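Phosphoserine aminotransferase (PDB 2C0R) catalyses the reversible, pyridoxal-phosphate-dependent transfer of an amino group between phosphoserine and 2-oxoglutarate in serine biosynthesis, and the matching phosphohydroxythreonine reaction. Local coordinates at residues Val28-Thr33 with Met38-Arg43; Leu59-Asn64 with Glu250-Ile255; Glu307-Glu312 with Glu355-Ser360; Lys311-Ala316 with Gly332-Ser337. The protein carries 1 engineered substitution. All blocks are in the same frame, centred on the assembly; numbering follows the deposited sequence.

Contact 1 (Val28-Thr33 with Met38-Arg43); sequences VDYQHT and MEMSHR
The apolar part of this contact is the terminal methyl of M40 set against Y30 and T33. M40 CE lies 3.7 Å from Y30 CD2, and it also comes within 4.0 Å of Y30 CB, so it sits by the root of the ring and not by its hydroxyl. The M40 chain is extended beyond CG (chi3 -175°), which carries CE across both partners at about a right angle. The same methyl is 3.3 Å from T33 OG1, a van der Waals approach to an oxygen engaged elsewhere. Within the 28-33 turn, T33 OG1 donates to Y30 O at 2.7 Å, in the carbonyl plane, and T33 N reaches the same acceptor at 3.0 Å. Two donors from one residue thus grip Y30 O, and T33 OG1 is also bonded to M35 N. A valine in place of T33 would probably leave M35 N without this partner and Y30 O with one donor fewer. V46 of helix 45-61 touches both Y30 and M40, while E39 forms a salt bridge with R4 of the second subunit. The Y30-T33 chain reversal is a type I' beta turn, here fastened by the threonine hydroxyl within the loop joining helices 17-25 and 45-61.

Contact 2 (Leu59-Asn64 with Glu250-Ile255); sequences LALLGN and EVLKWI
L61 reaches from the last turn of helix 45-61 into a notch between L252 and I255 of helix 242-257. Its CB points toward that helix, and CG stands anti to the carbonyl carbon (chi1 -79°), from where the chain divides into two methyls, CD1 meeting both residues and CD2 meeting I255. CD1 packs on L252 CD2 at 3.8 Å; it also lies 4.1 Å from L252 CB and 4.0 Å from I255 CG2. The other branch, CD2, meets I255 CG2 at 3.8 Å, the two side chains crossing at about a right angle. Just beyond L61 the helix ends in a Schellman motif: N64 N bonds to L59 O at 2.8 Å and G63 N to A60 O at 2.9 Å, with G63 at positive phi as the C-prime residue. L252 and I255 are one turn apart on their helix, which lets them flank L61 together. Farther out, L252 also touches L58, and I255 touches L261 of helix 260-280.

Contact 3 (Glu307-Glu312 with Glu355-Ser360); sequences EELEKE and EHFKRS
F357 has CG anti to its backbone N (chi1 -167°), which sends the ring from helix 344-361 toward helix 307-319; E312 is likewise anti (chi1 -177°) but bends at chi2 (80°), so its CG methylene faces the ring while the carboxylate turns aside. The resulting contact is at the ring edge: E312 CG lies near the ring plane, 3.7 Å from F357 CZ and 3.8 Å from F357 CE1, and E312 CB is in that plane too. The glutamate therefore offers the aromatic its aliphatic stem, crossing it at about a right angle. The far end of the ring also meets the backbone, with L309 O 3.8 Å from F357 CZ. L309 adds a looser apolar touch, its CD2 being 4.3 Å from F357 CE2. On helix 344-361 charged groups pair among themselves, away from the contact: K358 NZ bonds to E355 OE2 at 2.7 Å from above the carboxylate plane, and R359 joins the network through charge alone, without directing an N-H at E355. F357 is buried, touching F285, Y286 and L304 as well. Its ring thus fills the seam between helix 307-319 and helix 344-361, alongside the loop that follows strand 299-303.

Contact 4 (Lys311-Ala316 with Gly332-Ser337); sequences KEFVKA and GGLRAS
L334 CD1 meets both V314 and F313, and the tight side is the valine: V314 CG2 lies 3.5 Å from L334 CD1, closer than carbon pairs usually come. The phenylalanine side is easier, with F313 CD2 3.7 Å from L334 CD1 and 4.0 Å from L334 CG. With chi1 at 174°, the F313 ring swings to the carbonyl-carbon side and obliquely across the leucine branch. Against this buried group stands the outer side of helix 307-319, where exposed K311 points away from the strand and its NZ pairs with E312 OE1 at 3.6 Å. The ring of F313 also stacks edge-to-face with F353 and F357, so an alanine there would probably open a gap beside L334 CD1 and deprive both aromatics of a stacking partner. L334 belongs to strand 334-337 of the antiparallel sheet, paired through its backbone with F302. The touching side chains meet by carbon alone, joining helix to sheet by shape and burial; E310 OE1 adds a weak hydrogen bond from G333 N.

Contacts 3 and 4 form one continuous unit: they share K311 and E312, their centres are 9 Å apart, and F357 CZ lies 3.4 Å from F313 N. Contacts 1 and 2 lie apart from that unit, with centres 23 Å from each other; helix 45-61 connects them, touching contact 1 through V46 and ending in contact 2. The side chain of M40 is about 10 Å from that of cofactor-binding T239, and that of I255 about 12 Å from that of K197. Contact 1 also holds R43, which probably binds the glutamate substrate, as in relatives. The packed group of contact 4 lies away from these sites, but R335 on its strand is hydrogen-bonded to T153 O of the cofactor pocket.

Contact 1 (Val28-Thr33 with Met38-Arg43)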
loop_
_atom_site.group_PDB
_atom_site.type_symbol
_atom_site.label_atom_id
_atom_site.label_comp_id
_atom_site.label_asym_id
_atom_site.label_seq_id
_atom_site.Cartn_x
_atom_site.Cartn_y
_atom_site.Cartn_z
ATOM N N VAL A 28 11.546 -16.124 4.592
ATOM C CA VAL A 28 12.375 -15.760 5.731
ATOM C C VAL A 28 13.754 -15.290 5.325
ATOM O O VAL A 28 14.266 -14.328 5.895
ATOM C CB VAL A 28 12.460 -16.944 6.716
ATOM C CG1 VAL A 28 13.422 -16.564 7.812
ATOM C CG2 VAL A 28 11.079 -17.259 7.276
ATOM N N ASP A 29 14.366 -16.009 4.397
ATOM C CA ASP A 29 15.728 -15.703 3.981
ATOM C C ASP A 29 15.786 -15.600 2.461
ATOM O O ASP A 29 15.718 -16.637 1.802
ATOM C CB ASP A 29 16.661 -16.795 4.477
ATOM C CG ASP A 29 18.135 -16.434 4.280
ATOM O OD1 ASP A 29 18.492 -15.450 3.601
ATOM O OD2 ASP A 29 18.986 -17.173 4.824
ATOM N N TYR A 30 15.883 -14.370 1.975
ATOM C CA TYR A 30 15.921 -14.138 0.538
ATOM C C TYR A 30 17.358 -14.264 0.057
ATOM O O TYR A 30 18.204 -13.482 0.477
ATOM C CB TYR A 30 15.380 -12.779 0.207
ATOM C CG TYR A 30 15.458 -12.322 -1.210
ATOM C CD1 TYR A 30 14.348 -12.564 -2.038
ATOM C CD2 TYR A 30 16.546 -11.633 -1.714
ATOM C CE1 TYR A 30 14.358 -12.149 -3.374
ATOM C CE2 TYR A 30 16.546 -11.211 -3.043
ATOM C CZ TYR A 30 15.460 -11.466 -3.852
ATOM O OH TYR A 30 15.546 -11.006 -5.139
ATOM N N GLN A 31 17.601 -15.235 -0.806
ATOM C CA GLN A 31 18.906 -15.451 -1.435
ATOM C C GLN A 31 20.115 -15.389 -0.504
ATOM O O GLN A 31 21.157 -14.772 -0.752
ATOM C CB GLN A 31 19.090 -14.430 -2.572
ATOM C CG GLN A 31 18.067 -14.557 -3.687
ATOM C CD GLN A 31 18.303 -13.624 -4.863
ATOM O OE1 GLN A 31 19.292 -12.900 -5.007
ATOM N NE2 GLN A 31 17.363 -13.610 -5.784
ATOM N N HIS A 32 20.008 -16.081 0.629
ATOM C CA HIS A 32 21.071 -16.225 1.598
ATOM C C HIS A 32 21.574 -14.882 2.113
ATOM O O HIS A 32 22.704 -14.793 2.540
ATOM C CB HIS A 32 22.257 -17.097 1.072
ATOM C CG HIS A 32 21.735 -18.487 0.809
ATOM N ND1 HIS A 32 21.532 -19.366 1.840
ATOM C CD2 HIS A 32 21.333 -19.102 -0.321
ATOM C CE1 HIS A 32 21.034 -20.497 1.344
ATOM N NE2 HIS A 32 20.912 -20.362 0.033
ATOM N N THR A 33 20.731 -13.866 2.117
ATOM C CA THR A 33 21.143 -12.598 2.679
ATOM C C THR A 33 20.887 -12.508 4.177
ATOM O O THR A 33 21.402 -11.561 4.825
ATOM C CB THR A 33 20.354 -11.423 2.074
ATOM O OG1 THR A 33 18.978 -11.659 2.372
ATOM C CG2 THR A 33 20.566 -11.330 0.567
ATOM N N MET A 38 11.187 -8.293 2.688
ATOM C CA MET A 38 10.471 -7.265 3.444
ATOM C C MET A 38 11.300 -6.440 4.406
ATOM O O MET A 38 10.810 -5.420 4.899
ATOM C CB MET A 38 9.417 -7.921 4.346
ATOM C CG MET A 38 8.190 -8.427 3.610
ATOM S SD MET A 38 7.204 -9.107 4.978
ATOM C CE MET A 38 5.579 -8.969 4.225
ATOM N N GLU A 39 12.491 -6.922 4.734
ATOM C CA GLU A 39 13.286 -6.253 5.749
ATOM C C GLU A 39 14.409 -5.425 5.161
ATOM O O GLU A 39 15.254 -4.954 5.942
ATOM C CB GLU A 39 13.910 -7.316 6.683
ATOM C CG GLU A 39 12.889 -8.143 7.428
ATOM C CD GLU A 39 13.635 -9.217 8.207
ATOM O OE1 GLU A 39 14.215 -10.129 7.559
ATOM O OE2 GLU A 39 13.659 -9.129 9.451
ATOM N N MET A 40 14.445 -5.332 3.847
ATOM C CA MET A 40 15.629 -4.722 3.219
ATOM C C MET A 40 15.327 -3.281 2.836
ATOM O O MET A 40 14.160 -2.874 2.651
ATOM C CB MET A 40 15.931 -5.477 1.937
ATOM C CG MET A 40 16.312 -6.922 2.229
ATOM S SD MET A 40 16.822 -7.596 0.647
ATOM C CE MET A 40 17.066 -9.303 1.153
ATOM N N SER A 41 16.358 -2.472 2.685
ATOM C CA SER A 41 16.182 -1.090 2.301
ATOM C C SER A 41 15.620 -0.995 0.895
ATOM O O SER A 41 16.102 -1.699 -0.006
ATOM C CB SER A 41 17.564 -0.418 2.314
ATOM O OG SER A 41 17.403 0.955 1.901
ATOM N N HIS A 42 14.692 -0.071 0.712
ATOM C CA HIS A 42 14.186 0.190 -0.644
ATOM C C HIS A 42 15.202 0.934 -1.476
ATOM O O HIS A 42 15.004 0.986 -2.698
ATOM C CB HIS A 42 12.857 0.926 -0.633
ATOM C CG HIS A 42 12.938 2.260 0.029
ATOM N ND1 HIS A 42 13.344 2.383 1.343
ATOM C CD2 HIS A 42 12.696 3.500 -0.424
ATOM C CE1 HIS A 42 13.325 3.679 1.648
ATOM N NE2 HIS A 42 12.921 4.367 0.586
ATOM N N ARG A 43 16.269 1.437 -0.880
ATOM C CA ARG A 43 17.352 2.059 -1.626
ATOM C C ARG A 43 18.581 1.187 -1.590
ATOM O O ARG A 43 19.675 1.632 -1.961
ATOM C CB ARG A 43 17.696 3.436 -1.046
ATOM C CG ARG A 43 16.488 4.380 -1.117
ATOM C CD ARG A 43 15.704 4.073 -2.352
ATOM N NE ARG A 43 16.124 4.721 -3.550
ATOM C CZ ARG A 43 15.934 6.013 -3.873
ATOM N NH1 ARG A 43 15.333 6.917 -3.099
ATOM N NH2 ARG A 43 16.393 6.389 -5.056
#

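Contact 2 (Leu59-Asn64 with Glu250-Ile255)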
loop_
_atom_site.group_PDB
_atom_site.type_symbol
_atom_site.label_atom_id
_atom_site.label_comp_id
_atom_site.label_asym_id
_atom_site.label_seq_id
_atom_site.Cartn_x
_atom_site.Cartn_y
_atom_site.Cartn_z
ATOM N N LEU A 59 7.066 -4.264 -19.126
ATOM C CA LEU A 59 7.214 -3.700 -20.463
ATOM C C LEU A 59 7.506 -4.793 -21.491
ATOM O O LEU A 59 6.947 -4.733 -22.602
ATOM C CB LEU A 59 8.283 -2.604 -20.510
ATOM C CG LEU A 59 7.856 -1.333 -19.768
ATOM C CD1 LEU A 59 9.048 -0.392 -19.696
ATOM C CD2 LEU A 59 6.720 -0.616 -20.454
ATOM N N ALA A 60 8.336 -5.753 -21.136
ATOM C CA ALA A 60 8.628 -6.817 -22.091
ATOM C C ALA A 60 7.345 -7.621 -22.400
ATOM O O ALA A 60 7.143 -7.998 -23.572
ATOM C CB ALA A 60 9.753 -7.704 -21.602
ATOM N N LEU A 61 6.522 -7.900 -21.415
ATOM C CA LEU A 61 5.299 -8.656 -21.732
ATOM C C LEU A 61 4.465 -7.915 -22.755
ATOM O O LEU A 61 3.731 -8.547 -23.521
ATOM C CB LEU A 61 4.507 -8.901 -20.432
ATOM C CG LEU A 61 5.065 -10.062 -19.573
ATOM C CD1 LEU A 61 4.427 -10.014 -18.183
ATOM C CD2 LEU A 61 4.831 -11.435 -20.209
ATOM N N LEU A 62 4.548 -6.583 -22.753
ATOM C CA LEU A 62 3.770 -5.771 -23.675
ATOM C C LEU A 62 4.470 -5.498 -24.984
ATOM O O LEU A 62 4.007 -4.675 -25.813
ATOM C CB LEU A 62 3.392 -4.447 -22.976
ATOM C CG LEU A 62 2.349 -4.571 -21.851
ATOM C CD1 LEU A 62 2.419 -3.258 -21.060
ATOM C CD2 LEU A 62 0.952 -4.841 -22.364
ATOM N N GLY A 63 5.574 -6.183 -25.198
ATOM C CA GLY A 63 6.291 -6.047 -26.465
ATOM C C GLY A 63 7.342 -4.957 -26.471
ATOM O O GLY A 63 7.754 -4.469 -27.542
ATOM N N ASN A 64 7.820 -4.531 -25.281
ATOM C CA ASN A 64 8.775 -3.435 -25.124
ATOM C C ASN A 64 8.383 -2.163 -25.841
ATOM O O ASN A 64 9.173 -1.619 -26.595
ATOM C CB ASN A 64 10.181 -3.909 -25.542
ATOM C CG ASN A 64 10.768 -4.818 -24.452
ATOM O OD1 ASN A 64 11.501 -5.777 -24.702
ATOM N ND2 ASN A 64 10.414 -4.511 -23.219
ATOM N N GLU A 250 7.256 -11.690 -9.273
ATOM C CA GLU A 250 7.082 -13.152 -9.399
ATOM C C GLU A 250 5.923 -13.491 -10.294
ATOM O O GLU A 250 5.975 -14.457 -11.085
ATOM C CB GLU A 250 6.904 -13.734 -7.990
ATOM C CG GLU A 250 8.172 -13.685 -7.147
ATOM C CD GLU A 250 9.389 -14.294 -7.834
ATOM O OE1 GLU A 250 10.428 -13.608 -7.895
ATOM O OE2 GLU A 250 9.297 -15.438 -8.334
ATOM N N VAL A 251 4.836 -12.746 -10.213
ATOM C CA VAL A 251 3.703 -13.049 -11.086
ATOM C C VAL A 251 4.033 -12.786 -12.536
ATOM O O VAL A 251 3.646 -13.544 -13.440
ATOM C CB VAL A 251 2.441 -12.268 -10.663
ATOM C CG1 VAL A 251 1.365 -12.415 -11.728
ATOM C CG2 VAL A 251 1.906 -12.738 -9.313
ATOM N N LEU A 252 4.794 -11.744 -12.809
ATOM C CA LEU A 252 5.184 -11.449 -14.184
ATOM C C LEU A 252 6.062 -12.557 -14.752
ATOM O O LEU A 252 5.928 -12.928 -15.925
ATOM C CB LEU A 252 5.905 -10.095 -14.311
ATOM C CG LEU A 252 5.094 -8.881 -13.813
ATOM C CD1 LEU A 252 6.003 -7.675 -13.897
ATOM C CD2 LEU A 252 3.828 -8.686 -14.622
ATOM N N LYS A 253 6.966 -13.075 -13.926
ATOM C CA LYS A 253 7.730 -14.249 -14.373
ATOM C C LYS A 253 6.810 -15.395 -14.760
ATOM O O LYS A 253 6.994 -16.050 -15.761
ATOM C CB LYS A 253 8.662 -14.686 -13.251
ATOM C CG LYS A 253 9.897 -13.819 -13.033
ATOM C CD LYS A 253 10.556 -14.235 -11.705
ATOM C CE LYS A 253 11.710 -13.256 -11.373
ATOM N NZ LYS A 253 12.323 -13.647 -10.069
ATOM N N TRP A 254 5.798 -15.640 -13.920
ATOM C CA TRP A 254 4.867 -16.751 -14.224
ATOM C C TRP A 254 4.107 -16.474 -15.511
ATOM O O TRP A 254 3.897 -17.383 -16.306
ATOM C CB TRP A 254 3.970 -16.914 -13.000
ATOM C CG TRP A 254 2.824 -17.865 -13.169
ATOM C CD1 TRP A 254 2.846 -19.230 -12.903
ATOM C CD2 TRP A 254 1.489 -17.588 -13.633
ATOM N NE1 TRP A 254 1.613 -19.784 -13.171
ATOM C CE2 TRP A 254 0.778 -18.801 -13.618
ATOM C CE3 TRP A 254 0.838 -16.426 -14.058
ATOM C CZ2 TRP A 254 -0.558 -18.869 -14.016
ATOM C CZ3 TRP A 254 -0.484 -16.489 -14.449
ATOM C CH2 TRP A 254 -1.173 -17.712 -14.427
ATOM N N ILE A 255 3.700 -15.221 -15.756
ATOM C CA ILE A 255 2.971 -14.968 -17.020
ATOM C C ILE A 255 3.867 -15.299 -18.191
ATOM O O ILE A 255 3.435 -15.892 -19.195
ATOM C CB ILE A 255 2.492 -13.499 -17.070
ATOM C CG1 ILE A 255 1.441 -13.182 -16.025
ATOM C CG2 ILE A 255 1.929 -13.184 -18.473
ATOM C CD1 ILE A 255 1.011 -11.721 -15.896
#

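Contact 3 (Glu307-Glu312 with Glu355-Ser360)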
loop_
_atom_site.group_PDB
_atom_site.type_symbol
_atom_site.label_atom_id
_atom_site.label_comp_id
_atom_site.label_asym_id
_atom_site.label_seq_id
_atom_site.Cartn_x
_atom_site.Cartn_y
_atom_site.Cartn_z
ATOM N N GLU A 307 -33.760 -14.447 -6.372
ATOM C CA GLU A 307 -32.679 -14.207 -5.440
ATOM C C GLU A 307 -32.528 -15.339 -4.437
ATOM O O GLU A 307 -31.427 -15.597 -3.936
ATOM C CB GLU A 307 -32.973 -12.909 -4.692
ATOM C CG GLU A 307 -32.158 -11.744 -5.225
ATOM C CD GLU A 307 -32.254 -10.547 -4.295
ATOM O OE1 GLU A 307 -33.080 -9.663 -4.601
ATOM O OE2 GLU A 307 -31.511 -10.516 -3.293
ATOM N N GLU A 308 -33.668 -15.968 -4.166
ATOM C CA GLU A 308 -33.686 -17.083 -3.214
ATOM C C GLU A 308 -32.879 -18.224 -3.822
ATOM O O GLU A 308 -32.073 -18.863 -3.146
ATOM C CB GLU A 308 -35.133 -17.434 -2.868
ATOM C CG GLU A 308 -35.984 -16.234 -2.490
ATOM C CD GLU A 308 -36.553 -15.403 -3.626
ATOM O OE1 GLU A 308 -35.828 -14.576 -4.236
ATOM O OE2 GLU A 308 -37.742 -15.535 -3.977
ATOM N N LEU A 309 -33.040 -18.485 -5.129
ATOM C CA LEU A 309 -32.263 -19.552 -5.748
ATOM C C LEU A 309 -30.774 -19.237 -5.764
ATOM O O LEU A 309 -29.958 -20.152 -5.569
ATOM C CB LEU A 309 -32.749 -19.764 -7.188
ATOM C CG LEU A 309 -33.883 -20.773 -7.442
ATOM C CD1 LEU A 309 -34.324 -20.657 -8.886
ATOM C CD2 LEU A 309 -33.419 -22.181 -7.070
ATOM N N GLU A 310 -30.480 -17.955 -6.005
ATOM C CA GLU A 310 -29.095 -17.525 -6.025
ATOM C C GLU A 310 -28.459 -17.712 -4.652
ATOM O O GLU A 310 -27.351 -18.201 -4.567
ATOM C CB GLU A 310 -28.992 -16.032 -6.427
ATOM C CG GLU A 310 -29.461 -15.928 -7.884
ATOM C CD GLU A 310 -29.515 -14.501 -8.391
ATOM O OE1 GLU A 310 -29.464 -13.510 -7.626
ATOM O OE2 GLU A 310 -29.597 -14.341 -9.605
ATOM N N LYS A 311 -29.172 -17.344 -3.578
ATOM C CA LYS A 311 -28.628 -17.607 -2.251
ATOM C C LYS A 311 -28.370 -19.097 -2.049
ATOM O O LYS A 311 -27.365 -19.526 -1.465
ATOM C CB LYS A 311 -29.630 -17.075 -1.223
ATOM C CG LYS A 311 -29.827 -17.982 -0.035
ATOM C CD LYS A 311 -31.055 -18.900 -0.144
ATOM C CE LYS A 311 -30.872 -20.009 0.900
ATOM N NZ LYS A 311 -29.424 -20.338 1.019
ATOM N N GLU A 312 -29.292 -19.928 -2.521
ATOM C CA GLU A 312 -29.171 -21.373 -2.379
ATOM C C GLU A 312 -27.956 -21.882 -3.141
ATOM O O GLU A 312 -27.196 -22.702 -2.639
ATOM C CB GLU A 312 -30.442 -22.062 -2.884
ATOM C CG GLU A 312 -30.375 -23.566 -2.693
ATOM C CD GLU A 312 -30.716 -23.939 -1.260
ATOM O OE1 GLU A 312 -31.157 -23.053 -0.492
ATOM O OE2 GLU A 312 -30.538 -25.122 -0.912
ATOM N N GLU A 355 -24.020 -27.806 -13.297
ATOM C CA GLU A 355 -24.874 -28.831 -13.910
ATOM C C GLU A 355 -25.686 -29.557 -12.852
ATOM O O GLU A 355 -26.884 -29.756 -13.009
ATOM C CB GLU A 355 -23.979 -29.804 -14.684
ATOM C CG GLU A 355 -24.820 -30.922 -15.281
ATOM C CD GLU A 355 -25.670 -30.555 -16.475
ATOM O OE1 GLU A 355 -26.545 -31.364 -16.813
ATOM O OE2 GLU A 355 -25.488 -29.471 -17.088
ATOM N N HIS A 356 -25.060 -29.963 -11.751
ATOM C CA HIS A 356 -25.760 -30.580 -10.632
ATOM C C HIS A 356 -26.859 -29.680 -10.060
ATOM O O HIS A 356 -27.990 -30.139 -9.785
ATOM C CB HIS A 356 -24.824 -30.941 -9.464
ATOM C CG HIS A 356 -25.554 -31.337 -8.206
ATOM N ND1 HIS A 356 -26.287 -32.507 -8.082
ATOM C CD2 HIS A 356 -25.680 -30.731 -6.999
ATOM C CE1 HIS A 356 -26.836 -32.617 -6.893
ATOM N NE2 HIS A 356 -26.470 -31.540 -6.206
ATOM N N PHE A 357 -26.540 -28.416 -9.839
ATOM C CA PHE A 357 -27.549 -27.552 -9.206
ATOM C C PHE A 357 -28.728 -27.343 -10.126
ATOM O O PHE A 357 -29.877 -27.348 -9.699
ATOM C CB PHE A 357 -26.850 -26.237 -8.804
ATOM C CG PHE A 357 -27.699 -25.403 -7.871
ATOM C CD1 PHE A 357 -27.581 -25.547 -6.506
ATOM C CD2 PHE A 357 -28.612 -24.499 -8.402
ATOM C CE1 PHE A 357 -28.356 -24.746 -5.689
ATOM C CE2 PHE A 357 -29.382 -23.705 -7.578
ATOM C CZ PHE A 357 -29.284 -23.867 -6.207
ATOM N N LYS A 358 -28.449 -27.191 -11.413
ATOM C CA LYS A 358 -29.547 -27.093 -12.394
ATOM C C LYS A 358 -30.466 -28.275 -12.449
ATOM O O LYS A 358 -31.693 -28.171 -12.493
ATOM C CB LYS A 358 -28.841 -26.885 -13.754
ATOM C CG LYS A 358 -29.806 -26.901 -14.949
ATOM C CD LYS A 358 -28.962 -26.684 -16.206
ATOM C CE LYS A 358 -28.167 -27.914 -16.609
ATOM N NZ LYS A 358 -27.359 -27.615 -17.829
ATOM N N ARG A 359 -29.818 -29.456 -12.479
ATOM C CA ARG A 359 -30.587 -30.688 -12.501
ATOM C C ARG A 359 -31.441 -30.888 -11.253
ATOM O O ARG A 359 -32.525 -31.486 -11.396
ATOM C CB ARG A 359 -29.637 -31.902 -12.667
ATOM C CG ARG A 359 -28.984 -32.031 -14.026
ATOM C CD ARG A 359 -28.264 -33.346 -14.210
ATOM N NE ARG A 359 -26.971 -33.458 -13.548
ATOM C CZ ARG A 359 -25.862 -33.881 -14.140
ATOM N NH1 ARG A 359 -25.894 -34.234 -15.422
ATOM N NH2 ARG A 359 -24.740 -33.948 -13.438
ATOM N N SER A 360 -30.970 -30.506 -10.073
ATOM C CA SER A 360 -31.698 -30.732 -8.825
ATOM C C SER A 360 -32.649 -29.594 -8.491
ATOM O O SER A 360 -33.659 -29.763 -7.789
ATOM C CB SER A 360 -30.667 -30.999 -7.706
ATOM O OG SER A 360 -29.750 -29.920 -7.595
#

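Contact 4 (Lys311-Ala316 with Gly332-Ser337)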
loop_
_atom_site.group_PDB
_atom_site.type_symbol
_atom_site.label_atom_id
_atom_site.label_comp_id
_atom_site.label_asym_id
_atom_site.label_seq_id
_atom_site.Cartn_x
_atom_site.Cartn_y
_atom_site.Cartn_z
ATOM N N LYS A 311 -29.172 -17.344 -3.578
ATOM C CA LYS A 311 -28.628 -17.607 -2.251
ATOM C C LYS A 311 -28.370 -19.097 -2.049
ATOM O O LYS A 311 -27.365 -19.526 -1.465
ATOM C CB LYS A 311 -29.630 -17.075 -1.223
ATOM C CG LYS A 311 -29.827 -17.982 -0.035
ATOM C CD LYS A 311 -31.055 -18.900 -0.144
ATOM C CE LYS A 311 -30.872 -20.009 0.900
ATOM N NZ LYS A 311 -29.424 -20.338 1.019
ATOM N N GLU A 312 -29.292 -19.928 -2.521
ATOM C CA GLU A 312 -29.171 -21.373 -2.379
ATOM C C GLU A 312 -27.956 -21.882 -3.141
ATOM O O GLU A 312 -27.196 -22.702 -2.639
ATOM C CB GLU A 312 -30.442 -22.062 -2.884
ATOM C CG GLU A 312 -30.375 -23.566 -2.693
ATOM C CD GLU A 312 -30.716 -23.939 -1.260
ATOM O OE1 GLU A 312 -31.157 -23.053 -0.492
ATOM O OE2 GLU A 312 -30.538 -25.122 -0.912
ATOM N N PHE A 313 -27.755 -21.393 -4.364
ATOM C CA PHE A 313 -26.620 -21.814 -5.177
ATOM C C PHE A 313 -25.353 -21.465 -4.420
ATOM O O PHE A 313 -24.402 -22.243 -4.360
ATOM C CB PHE A 313 -26.688 -21.081 -6.501
ATOM C CG PHE A 313 -25.533 -21.269 -7.458
ATOM C CD1 PHE A 313 -25.694 -22.145 -8.518
ATOM C CD2 PHE A 313 -24.354 -20.554 -7.383
ATOM C CE1 PHE A 313 -24.701 -22.361 -9.434
ATOM C CE2 PHE A 313 -23.320 -20.800 -8.252
ATOM C CZ PHE A 313 -23.492 -21.687 -9.301
ATOM N N VAL A 314 -25.255 -20.253 -3.874
ATOM C CA VAL A 314 -23.988 -19.813 -3.224
ATOM C C VAL A 314 -23.676 -20.722 -2.059
ATOM O O VAL A 314 -22.583 -21.227 -1.833
ATOM C CB VAL A 314 -24.106 -18.338 -2.786
ATOM C CG1 VAL A 314 -23.015 -17.972 -1.784
ATOM C CG2 VAL A 314 -24.084 -17.378 -3.976
ATOM N N LYS A 315 -24.745 -20.949 -1.280
ATOM C CA LYS A 315 -24.551 -21.697 -0.041
ATOM C C LYS A 315 -24.124 -23.101 -0.402
ATOM O O LYS A 315 -23.176 -23.662 0.173
ATOM C CB LYS A 315 -25.843 -21.653 0.759
ATOM N N ALA A 316 -24.804 -23.701 -1.377
ATOM C CA ALA A 316 -24.403 -25.043 -1.763
ATOM C C ALA A 316 -23.007 -25.034 -2.337
ATOM O O ALA A 316 -22.226 -25.945 -2.105
ATOM C CB ALA A 316 -25.447 -25.537 -2.759
ATOM N N GLY A 332 -26.323 -8.063 -7.339
ATOM C CA GLY A 332 -26.829 -9.409 -7.098
ATOM C C GLY A 332 -26.325 -10.408 -8.118
ATOM O O GLY A 332 -25.289 -10.204 -8.742
ATOM N N GLY A 333 -27.061 -11.500 -8.299
ATOM C CA GLY A 333 -26.611 -12.533 -9.205
ATOM C C GLY A 333 -25.370 -13.207 -8.629
ATOM O O GLY A 333 -25.072 -13.168 -7.431
ATOM N N LEU A 334 -24.657 -13.840 -9.547
ATOM C CA LEU A 334 -23.441 -14.578 -9.349
ATOM C C LEU A 334 -22.369 -13.994 -10.260
ATOM O O LEU A 334 -22.652 -13.347 -11.281
ATOM C CB LEU A 334 -23.584 -16.063 -9.712
ATOM C CG LEU A 334 -24.572 -16.899 -8.899
ATOM C CD1 LEU A 334 -24.341 -16.851 -7.383
ATOM C CD2 LEU A 334 -26.012 -16.488 -9.177
ATOM N N ARG A 335 -21.142 -14.217 -9.822
ATOM C CA ARG A 335 -19.997 -13.699 -10.571
ATOM C C ARG A 335 -18.856 -14.707 -10.381
ATOM O O ARG A 335 -18.408 -14.891 -9.246
ATOM C CB ARG A 335 -19.557 -12.335 -10.066
ATOM C CG ARG A 335 -18.289 -11.835 -10.764
ATOM C CD ARG A 335 -18.015 -10.364 -10.418
ATOM N NE ARG A 335 -17.913 -10.166 -8.965
ATOM C CZ ARG A 335 -17.476 -9.076 -8.364
ATOM N NH1 ARG A 335 -17.044 -8.015 -9.063
ATOM N NH2 ARG A 335 -17.446 -9.010 -7.033
ATOM N N ALA A 336 -18.419 -15.315 -11.457
ATOM C CA ALA A 336 -17.274 -16.192 -11.465
ATOM C C ALA A 336 -16.089 -15.377 -11.987
ATOM O O ALA A 336 -16.067 -15.091 -13.179
ATOM C CB ALA A 336 -17.516 -17.404 -12.352
ATOM N N SER A 337 -15.191 -15.036 -11.074
ATOM C CA SER A 337 -13.997 -14.286 -11.478
ATOM C C SER A 337 -12.878 -15.252 -11.832
ATOM O O SER A 337 -12.603 -16.158 -11.022
ATOM C CB SER A 337 -13.611 -13.337 -10.339
ATOM O OG SER A 337 -14.648 -12.388 -10.117
#